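Local coordinates for protein cytosine-specific methyltransferase (Escherichia coli O157:H7 EDL933, PDB 3G7U) that probably methylates carbon 5 of cytosine bases in DNA, using S-adenosyl-L-methionine as the methyl donor, at residues 15-20 / 233-238; 26-31 / 63-68; 154-159 / 357-362. One frame throughout, in Å; residues are numbered along the deposited sequence.

Contact 1: 15-20 / 233-238; sequences LSLGAA and QIPRNV
Ala-20 and Pro-235 meet where helix 14-22 is brushed by the loop after helix 225-231. The methyl CB of Ala-20 points at the proline ring and lies 3.7 Å from CG of Pro-235. The ring also reaches the helix backbone, with CB of Pro-235 3.7 Å from the carbonyl O of Ala-20. A side chain as short as alanine lets the loop come this close, the two CA atoms being 5.9 Å apart, while the compact proline ring presents its CB and CG methylenes. The helix is the first of the Rossmann-like domain of class I SAM-dependent methyltransferases, the crossover between parallel strands 4-8 and 25-30, which a late part of the chain covers here. Pro-235 also opens a type II turn, closed by the bond from Val-238 N to Pro-235 O (3.1 Å), bringing Val-238 back to the helix. With CG1 anti to the backbone N (chi1 166°), Val-238 is left with CG2 on the helix side, 4.1 Å from CB of Ala-20. One turn earlier, Leu-17 extends CD1 to 4.2 Å from CD of Pro-235, the two side chains crossing nearly at right angles. Nearby, Arg-21 NE hydrogen-bonds the carbonyl O of Gln-233.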
loop_
_atom_site.group_PDB
_atom_site.type_symbol
_atom_site.label_atom_id
_atom_site.label_comp_id
_atom_site.label_asym_id
_atom_site.label_seq_id
_atom_site.Cartn_x
_atom_site.Cartn_y
_atom_site.Cartn_z
ATOM N N LEU A 15 0.055 -3.647 -1.080
ATOM C CA LEU A 15 -0.511 -4.895 -0.558
ATOM C C LEU A 15 0.373 -6.061 -0.984
ATOM O O LEU A 15 0.552 -6.998 -0.226
ATOM C CB LEU A 15 -1.936 -5.071 -1.106
ATOM C CG LEU A 15 -2.759 -6.184 -0.503
ATOM C CD1 LEU A 15 -3.142 -5.777 0.970
ATOM C CD2 LEU A 15 -4.031 -6.337 -1.341
ATOM N N SER A 16 0.947 -5.975 -2.188
ATOM C CA SER A 16 1.903 -6.988 -2.682
ATOM C C SER A 16 3.110 -7.121 -1.767
ATOM O O SER A 16 3.577 -8.241 -1.456
ATOM C CB SER A 16 2.433 -6.635 -4.068
ATOM O OG SER A 16 1.475 -6.934 -5.062
ATOM N N LEU A 17 3.636 -5.986 -1.328
ATOM C CA LEU A 17 4.843 -6.018 -0.454
ATOM C C LEU A 17 4.459 -6.629 0.894
ATOM O O LEU A 17 5.217 -7.400 1.479
ATOM C CB LEU A 17 5.405 -4.608 -0.254
ATOM C CG LEU A 17 6.601 -4.527 0.710
ATOM C CD1 LEU A 17 7.711 -5.540 0.285
ATOM C CD2 LEU A 17 7.127 -3.084 0.772
ATOM N N GLY A 18 3.276 -6.276 1.381
ATOM C CA GLY A 18 2.737 -6.916 2.591
ATOM C C GLY A 18 2.655 -8.430 2.421
ATOM O O GLY A 18 3.082 -9.173 3.305
ATOM N N ALA A 19 2.141 -8.888 1.272
ATOM C CA ALA A 19 2.008 -10.322 1.034
ATOM C C ALA A 19 3.368 -10.983 1.014
ATOM O O ALA A 19 3.573 -12.039 1.649
ATOM C CB ALA A 19 1.262 -10.575 -0.298
ATOM N N ALA A 20 4.308 -10.382 0.299
ATOM C CA ALA A 20 5.630 -10.973 0.094
ATOM C C ALA A 20 6.398 -11.060 1.420
ATOM O O ALA A 20 7.062 -12.066 1.717
ATOM C CB ALA A 20 6.436 -10.158 -0.959
ATOM N N GLN A 233 14.458 -6.255 5.441
ATOM C CA GLN A 233 13.306 -7.140 5.279
ATOM C C GLN A 233 12.836 -7.139 3.821
ATOM O O GLN A 233 11.649 -6.871 3.514
ATOM C CB GLN A 233 12.193 -6.807 6.257
ATOM C CG GLN A 233 12.585 -7.070 7.721
ATOM C CD GLN A 233 11.476 -6.744 8.699
ATOM O OE1 GLN A 233 10.301 -6.651 8.319
ATOM N NE2 GLN A 233 11.841 -6.565 9.978
ATOM N N ILE A 234 13.798 -7.394 2.936
ATOM C CA ILE A 234 13.538 -7.518 1.505
ATOM C C ILE A 234 13.169 -8.984 1.222
ATOM O O ILE A 234 14.028 -9.855 1.380
ATOM C CB ILE A 234 14.785 -7.158 0.656
ATOM C CG1 ILE A 234 15.398 -5.787 1.058
ATOM C CG2 ILE A 234 14.441 -7.234 -0.831
ATOM C CD1 ILE A 234 16.618 -5.391 0.283
ATOM N N PRO A 235 11.909 -9.269 0.813
ATOM C CA PRO A 235 11.545 -10.663 0.501
ATOM C C PRO A 235 12.342 -11.220 -0.655
ATOM O O PRO A 235 12.888 -10.461 -1.476
ATOM C CB PRO A 235 10.046 -10.575 0.164
ATOM C CG PRO A 235 9.605 -9.295 0.832
ATOM C CD PRO A 235 10.750 -8.374 0.626
ATOM N N ARG A 236 12.459 -12.547 -0.697
ATOM C CA ARG A 236 13.213 -13.220 -1.746
ATOM C C ARG A 236 12.634 -12.813 -3.095
ATOM O O ARG A 236 11.403 -12.734 -3.253
ATOM C CB ARG A 236 13.149 -14.749 -1.555
ATOM C CG ARG A 236 13.953 -15.596 -2.555
ATOM C CD ARG A 236 13.878 -17.095 -2.196
ATOM N NE ARG A 236 12.531 -17.448 -1.740
ATOM C CZ ARG A 236 11.556 -17.932 -2.512
ATOM N NH1 ARG A 236 10.365 -18.190 -1.974
ATOM N NH2 ARG A 236 11.761 -18.172 -3.810
ATOM N N ASN A 237 13.532 -12.466 -4.018
ATOM C CA ASN A 237 13.196 -12.119 -5.415
ATOM C C ASN A 237 12.508 -10.750 -5.612
ATOM O O ASN A 237 12.127 -10.387 -6.723
ATOM C CB ASN A 237 12.374 -13.222 -6.075
ATOM C CG ASN A 237 13.158 -14.509 -6.232
ATOM O OD1 ASN A 237 14.295 -14.500 -6.691
ATOM N ND2 ASN A 237 12.551 -15.615 -5.836
ATOM N N VAL A 238 12.397 -9.985 -4.533
ATOM C CA VAL A 238 11.713 -8.688 -4.577
ATOM C C VAL A 238 12.768 -7.593 -4.570
ATOM O O VAL A 238 13.826 -7.763 -3.971
ATOM C CB VAL A 238 10.745 -8.596 -3.370
ATOM C CG1 VAL A 238 10.237 -7.169 -3.115
ATOM C CG2 VAL A 238 9.583 -9.620 -3.575
#

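Contact 2: 26-31 / 63-68; sequences VKMAVE and KGFFKN
Met-28, on strand 25-30, faces Phe-66 at the end of helix 59-66, and their CA atoms, 8.9 Å apart, are the closest CA pair between the two segments. That spacing leaves room for a layer of side chains between strand and helix. The helix closes with the bond from Lys-67 N to Lys-63 O (2.8 Å), after which Lys-67 turns to a positive phi of 66° and the chain leaves helical geometry. Met-28 fills much of the gap. Its chain runs out extended, with CG anti to the backbone N (chi1 180°), and bends at the last torsion, which carries the methyl CE over one face of the Phe-66 ring. CE stands 3.9 Å from the ring centroid in a CH-pi contact, 24° off the normal and displaced toward the rim. The sulfur SD is farther, 5.0 Å from the same centroid, and approaches obliquely. An unbranched, flexible thioether suits a place between two aromatic residues: the same CE touches CB of Phe-65 at 3.8 Å and lies at the edge of that ring, near its plane. Lys-27 adds only the start of its chain, CB being 3.8 Å from CE1 of Phe-66, while its NZ turns off to a salt bridge with Asp-25. Leu-48 also touches both Met-28 and Phe-66. A Met-aromatic contact thus packs a helix against the parallel part of the mixed central sheet, the alpha/beta layering characteristic of the Rossmann-like methyltransferase fold.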
loop_
_atom_site.group_PDB
_atom_site.type_symbol
_atom_site.label_atom_id
_atom_site.label_comp_id
_atom_site.label_asym_id
_atom_site.label_seq_id
_atom_site.Cartn_x
_atom_site.Cartn_y
_atom_site.Cartn_z
ATOM N N VAL A 26 4.127 -13.563 -4.655
ATOM C CA VAL A 26 3.164 -12.752 -5.440
ATOM C C VAL A 26 3.477 -13.128 -6.883
ATOM O O VAL A 26 4.496 -12.706 -7.441
ATOM C CB VAL A 26 3.353 -11.234 -5.234
ATOM C CG1 VAL A 26 2.444 -10.409 -6.213
ATOM C CG2 VAL A 26 3.056 -10.876 -3.753
ATOM N N LYS A 27 2.633 -13.975 -7.448
ATOM C CA LYS A 27 2.950 -14.580 -8.762
ATOM C C LYS A 27 2.517 -13.692 -9.923
ATOM O O LYS A 27 3.108 -13.754 -11.006
ATOM C CB LYS A 27 2.294 -15.950 -8.923
ATOM C CG LYS A 27 2.849 -17.040 -8.043
ATOM C CD LYS A 27 4.308 -17.283 -8.374
ATOM C CE LYS A 27 4.701 -18.698 -8.045
ATOM N NZ LYS A 27 6.163 -18.888 -8.130
ATOM N N MET A 28 1.533 -12.832 -9.692
ATOM C CA MET A 28 0.946 -12.038 -10.771
ATOM C C MET A 28 0.370 -10.781 -10.137
ATOM O O MET A 28 -0.282 -10.879 -9.109
ATOM C CB MET A 28 -0.203 -12.784 -11.484
ATOM C CG MET A 28 -0.930 -12.022 -12.674
ATOM S SD MET A 28 -2.291 -13.013 -13.413
ATOM C CE MET A 28 -1.161 -14.020 -14.352
ATOM N N ALA A 29 0.587 -9.635 -10.780
ATOM C CA ALA A 29 -0.154 -8.412 -10.433
ATOM C C ALA A 29 -0.994 -7.964 -11.621
ATOM O O ALA A 29 -0.500 -7.991 -12.778
ATOM C CB ALA A 29 0.843 -7.313 -10.030
ATOM N N VAL A 30 -2.256 -7.579 -11.395
ATOM C CA VAL A 30 -3.109 -7.071 -12.456
ATOM C C VAL A 30 -3.447 -5.614 -12.134
ATOM O O VAL A 30 -3.992 -5.312 -11.074
ATOM C CB VAL A 30 -4.430 -7.870 -12.614
ATOM C CG1 VAL A 30 -5.316 -7.276 -13.748
ATOM C CG2 VAL A 30 -4.129 -9.365 -12.909
ATOM N N GLU A 31 -3.079 -4.737 -13.051
ATOM C CA GLU A 31 -3.302 -3.276 -12.831
ATOM C C GLU A 31 -3.456 -2.585 -14.172
ATOM O O GLU A 31 -2.625 -2.756 -15.025
ATOM C CB GLU A 31 -2.077 -2.728 -12.071
ATOM C CG GLU A 31 -2.002 -1.192 -11.899
ATOM C CD GLU A 31 -3.252 -0.597 -11.304
ATOM O OE1 GLU A 31 -3.721 -1.086 -10.259
ATOM O OE2 GLU A 31 -3.804 0.363 -11.885
ATOM N N LYS A 63 -5.597 -18.889 -15.909
ATOM C CA LYS A 63 -4.795 -20.131 -15.948
ATOM C C LYS A 63 -3.961 -20.216 -17.238
ATOM O O LYS A 63 -2.816 -20.685 -17.206
ATOM C CB LYS A 63 -5.705 -21.365 -15.803
ATOM C CG LYS A 63 -6.361 -21.522 -14.429
ATOM C CD LYS A 63 -7.635 -22.399 -14.544
ATOM C CE LYS A 63 -8.260 -22.677 -13.186
ATOM N NZ LYS A 63 -9.588 -23.361 -13.353
ATOM N N GLY A 64 -4.526 -19.719 -18.332
ATOM C CA GLY A 64 -3.841 -19.576 -19.626
ATOM C C GLY A 64 -2.628 -18.688 -19.582
ATOM O O GLY A 64 -1.631 -18.966 -20.230
ATOM N N PHE A 65 -2.692 -17.607 -18.800
ATOM C CA PHE A 65 -1.523 -16.750 -18.631
ATOM C C PHE A 65 -0.397 -17.503 -17.981
ATOM O O PHE A 65 0.763 -17.331 -18.353
ATOM C CB PHE A 65 -1.844 -15.561 -17.703
ATOM C CG PHE A 65 -2.809 -14.537 -18.265
ATOM C CD1 PHE A 65 -3.063 -14.407 -19.626
ATOM C CD2 PHE A 65 -3.414 -13.630 -17.399
ATOM C CE1 PHE A 65 -3.944 -13.445 -20.113
ATOM C CE2 PHE A 65 -4.285 -12.638 -17.875
ATOM C CZ PHE A 65 -4.542 -12.531 -19.231
ATOM N N PHE A 66 -0.718 -18.322 -16.976
ATOM C CA PHE A 66 0.325 -19.051 -16.264
ATOM C C PHE A 66 0.871 -20.253 -17.032
ATOM O O PHE A 66 2.036 -20.602 -16.875
ATOM C CB PHE A 66 -0.216 -19.550 -14.930
ATOM C CG PHE A 66 -0.245 -18.495 -13.864
ATOM C CD1 PHE A 66 0.929 -17.995 -13.329
ATOM C CD2 PHE A 66 -1.457 -18.048 -13.377
ATOM C CE1 PHE A 66 0.879 -17.013 -12.317
ATOM C CE2 PHE A 66 -1.508 -17.080 -12.347
ATOM C CZ PHE A 66 -0.343 -16.580 -11.835
ATOM N N LYS A 67 -0.029 -20.910 -17.749
ATOM C CA LYS A 67 0.269 -22.127 -18.565
ATOM C C LYS A 67 0.679 -23.368 -17.779
ATOM O O LYS A 67 1.009 -24.384 -18.374
ATOM C CB LYS A 67 1.373 -21.844 -19.585
ATOM C CG LYS A 67 1.003 -20.826 -20.618
ATOM C CD LYS A 67 2.028 -20.761 -21.726
ATOM C CE LYS A 67 3.443 -20.490 -21.250
ATOM N NZ LYS A 67 3.801 -19.061 -21.332
ATOM N N ASN A 68 0.680 -23.301 -16.455
ATOM C CA ASN A 68 1.343 -24.341 -15.687
ATOM C C ASN A 68 0.488 -24.814 -14.531
ATOM O O ASN A 68 1.028 -25.186 -13.480
ATOM C CB ASN A 68 2.713 -23.854 -15.180
ATOM C CG ASN A 68 2.593 -22.594 -14.345
ATOM O OD1 ASN A 68 1.503 -22.243 -13.925
ATOM N ND2 ASN A 68 3.700 -21.898 -14.131
#

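Contact 3: 154-159 / 357-362; sequences SDYGAP and EYILKG
Tyr-156 and Tyr-358 form an offset edge-to-face pair, joining the loop between strands 143-152 and 163-171 to helix 353-367. Strand 163-171, antiparallel to both its neighbours, is the departure from a purely parallel Rossmann sheet, as in class I SAM-dependent methyltransferases; the order 3-2-1-4-5-7-6 fits that fold. The edge of Tyr-156 is directed at the face of Tyr-358, with ring centroids 5.2 Å apart and planes at 63°. CG of Tyr-156 lies anti to its carbonyl carbon (chi1 -66°), which turns the ring toward the helix. CE1 of Tyr-156 is 3.4 Å from CD2 of Tyr-358, and the neighbouring CD1 touches the root of that ring, 3.5 Å from CG of Tyr-358. CD1 of Ile-359 comes near Tyr-156 OH, doubtfully, as that side chain has two conformers. Tyrosine fits both places because each ring supplies apolar contact while its hydroxyl reaches a backbone group beyond. Tyr-156 OH hydrogen-bonds the carbonyl O of Phe-183, and Tyr-358 OH accepts a hydrogen bond from the backbone N of Lys-186. After the 3-10 turn 154-156 comes Gly-157 (phi 91°), where a CB would press against the carbonyl O of Tyr-156; N of Gly-157 hydrogen-bonds Ser-154 O at 3.1 Å.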
loop_
_atom_site.group_PDB
_atom_site.type_symbol
_atom_site.label_atom_id
_atom_site.label_comp_id
_atom_site.label_asym_id
_atom_site.label_seq_id
_atom_site.Cartn_x
_atom_site.Cartn_y
_atom_site.Cartn_z
ATOM N N SER A 154 -1.846 3.389 12.209
ATOM C CA SER A 154 -0.885 3.728 13.272
ATOM C C SER A 154 -0.841 2.695 14.426
ATOM O O SER A 154 0.203 2.518 15.079
ATOM C CB SER A 154 -1.150 5.141 13.801
ATOM O OG SER A 154 -2.504 5.328 14.130
ATOM N N ASP A 155 -1.951 1.973 14.606
ATOM C CA ASP A 155 -2.013 0.860 15.563
ATOM C C ASP A 155 -1.078 -0.272 15.146
ATOM O O ASP A 155 -0.717 -1.093 15.977
ATOM C CB ASP A 155 -3.437 0.330 15.691
ATOM C CG ASP A 155 -4.385 1.314 16.349
ATOM O OD1 ASP A 155 -3.927 2.270 17.014
ATOM O OD2 ASP A 155 -5.614 1.132 16.210
ATOM N N TYR A 156 -0.669 -0.318 13.867
ATOM C CA TYR A 156 0.267 -1.361 13.429
ATOM C C TYR A 156 1.680 -0.869 13.232
ATOM O O TYR A 156 2.551 -1.611 12.757
ATOM C CB TYR A 156 -0.235 -2.066 12.168
ATOM C CG TYR A 156 -1.491 -2.842 12.427
ATOM C CD1 TYR A 156 -1.447 -4.217 12.658
ATOM C CD2 TYR A 156 -2.726 -2.205 12.468
ATOM C CE1 TYR A 156 -2.613 -4.940 12.912
ATOM C CE2 TYR A 156 -3.900 -2.910 12.704
ATOM C CZ TYR A 156 -3.831 -4.271 12.938
ATOM O OH TYR A 156 -4.984 -4.960 13.163
ATOM N N GLY A 157 1.940 0.362 13.654
ATOM C CA GLY A 157 3.310 0.847 13.645
ATOM C C GLY A 157 3.639 1.553 12.333
ATOM O O GLY A 157 4.805 1.733 12.032
ATOM N N ALA A 158 2.648 1.936 11.549
ATOM C CA ALA A 158 2.846 2.873 10.452
ATOM C C ALA A 158 2.647 4.307 10.900
ATOM O O ALA A 158 1.886 4.540 11.751
ATOM C CB ALA A 158 1.932 2.571 9.370
ATOM N N PRO A 159 3.328 5.269 10.303
ATOM C CA PRO A 159 3.273 6.634 10.808
ATOM C C PRO A 159 2.091 7.421 10.329
ATOM O O PRO A 159 2.213 8.569 10.189
ATOM C CB PRO A 159 4.531 7.264 10.238
ATOM C CG PRO A 159 5.380 6.196 9.883
ATOM C CD PRO A 159 4.528 5.060 9.497
ATOM N N GLU A 357 1.391 -6.291 5.750
ATOM C CA GLU A 357 2.220 -7.406 6.218
ATOM C C GLU A 357 1.614 -8.068 7.449
ATOM O O GLU A 357 1.548 -9.303 7.547
ATOM C CB GLU A 357 3.631 -6.969 6.564
ATOM C CG GLU A 357 4.551 -8.189 6.908
ATOM C CD GLU A 357 5.897 -7.764 7.428
ATOM O OE1 GLU A 357 6.160 -6.532 7.460
ATOM O OE2 GLU A 357 6.692 -8.652 7.790
ATOM N N TYR A 358 1.162 -7.239 8.376
ATOM C CA TYR A 358 0.625 -7.767 9.616
ATOM C C TYR A 358 -0.574 -8.665 9.403
ATOM O O TYR A 358 -0.582 -9.781 9.928
ATOM C CB TYR A 358 0.302 -6.659 10.613
ATOM C CG TYR A 358 0.390 -7.154 12.054
ATOM C CD1 TYR A 358 1.586 -7.040 12.773
ATOM C CD2 TYR A 358 -0.702 -7.754 12.680
ATOM C CE1 TYR A 358 1.696 -7.498 14.085
ATOM C CE2 TYR A 358 -0.600 -8.219 13.997
ATOM C CZ TYR A 358 0.606 -8.081 14.691
ATOM O OH TYR A 358 0.738 -8.524 16.002
ATOM N N ILE A 359 -1.569 -8.155 8.666
ATOM C CA ILE A 359 -2.807 -8.872 8.359
ATOM C C ILE A 359 -2.541 -10.143 7.552
ATOM O O ILE A 359 -3.061 -11.209 7.891
ATOM C CB ILE A 359 -3.812 -7.972 7.601
ATOM C CG1 ILE A 359 -4.133 -6.690 8.398
ATOM C CG2 ILE A 359 -5.081 -8.740 7.212
ATOM C CD1 ILE A 359 -4.688 -6.907 9.831
ATOM N N LEU A 360 -1.741 -10.016 6.487
ATOM C CA LEU A 360 -1.426 -11.170 5.639
ATOM C C LEU A 360 -0.585 -12.237 6.372
ATOM O O LEU A 360 -0.714 -13.417 6.061
ATOM C CB LEU A 360 -0.790 -10.688 4.311
ATOM C CG LEU A 360 -1.869 -10.151 3.331
ATOM C CD1 LEU A 360 -1.245 -9.199 2.297
ATOM C CD2 LEU A 360 -2.604 -11.325 2.609
ATOM N N LYS A 361 0.261 -11.847 7.341
ATOM C CA LYS A 361 1.065 -12.850 8.097
ATOM C C LYS A 361 0.151 -13.737 8.954
ATOM O O LYS A 361 0.437 -14.924 9.138
ATOM C CB LYS A 361 2.173 -12.199 8.972
ATOM C CG LYS A 361 3.173 -13.197 9.650
ATOM C CD LYS A 361 3.911 -14.033 8.599
ATOM C CE LYS A 361 5.047 -14.929 9.119
ATOM N NZ LYS A 361 5.715 -15.608 7.913
ATOM N N GLY A 362 -0.943 -13.158 9.433
ATOM C CA GLY A 362 -1.979 -13.879 10.155
ATOM C C GLY A 362 -2.549 -14.985 9.288
ATOM O O GLY A 362 -2.644 -16.134 9.726
#

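From the N terminus, helix 14-22 opens contact 1 and strand 25-30 opens contact 2 directly after it. Contact 2 closes first, at 63-68, wholly within the much longer loop that contact 1 completes at 233-238. Contact 3 starts at 154-159, inside that loop, and closes beyond it at 357-362, so contacts 1 and 3 cross, whereas 2 and 3 follow in series. Helix 14-22 touches both of the other contacts: CG2 of Val-26 lies 3.5 Å from Ser-16 O, and CD1 of Leu-360 3.6 Å from Ala-19 N. Contact 2 ties strand 25-30 to helix 59-66, contact 3 the loop after strand 143-152 to helix 353-367, and contact 1 helix 14-22 to the loop before helix 241-248.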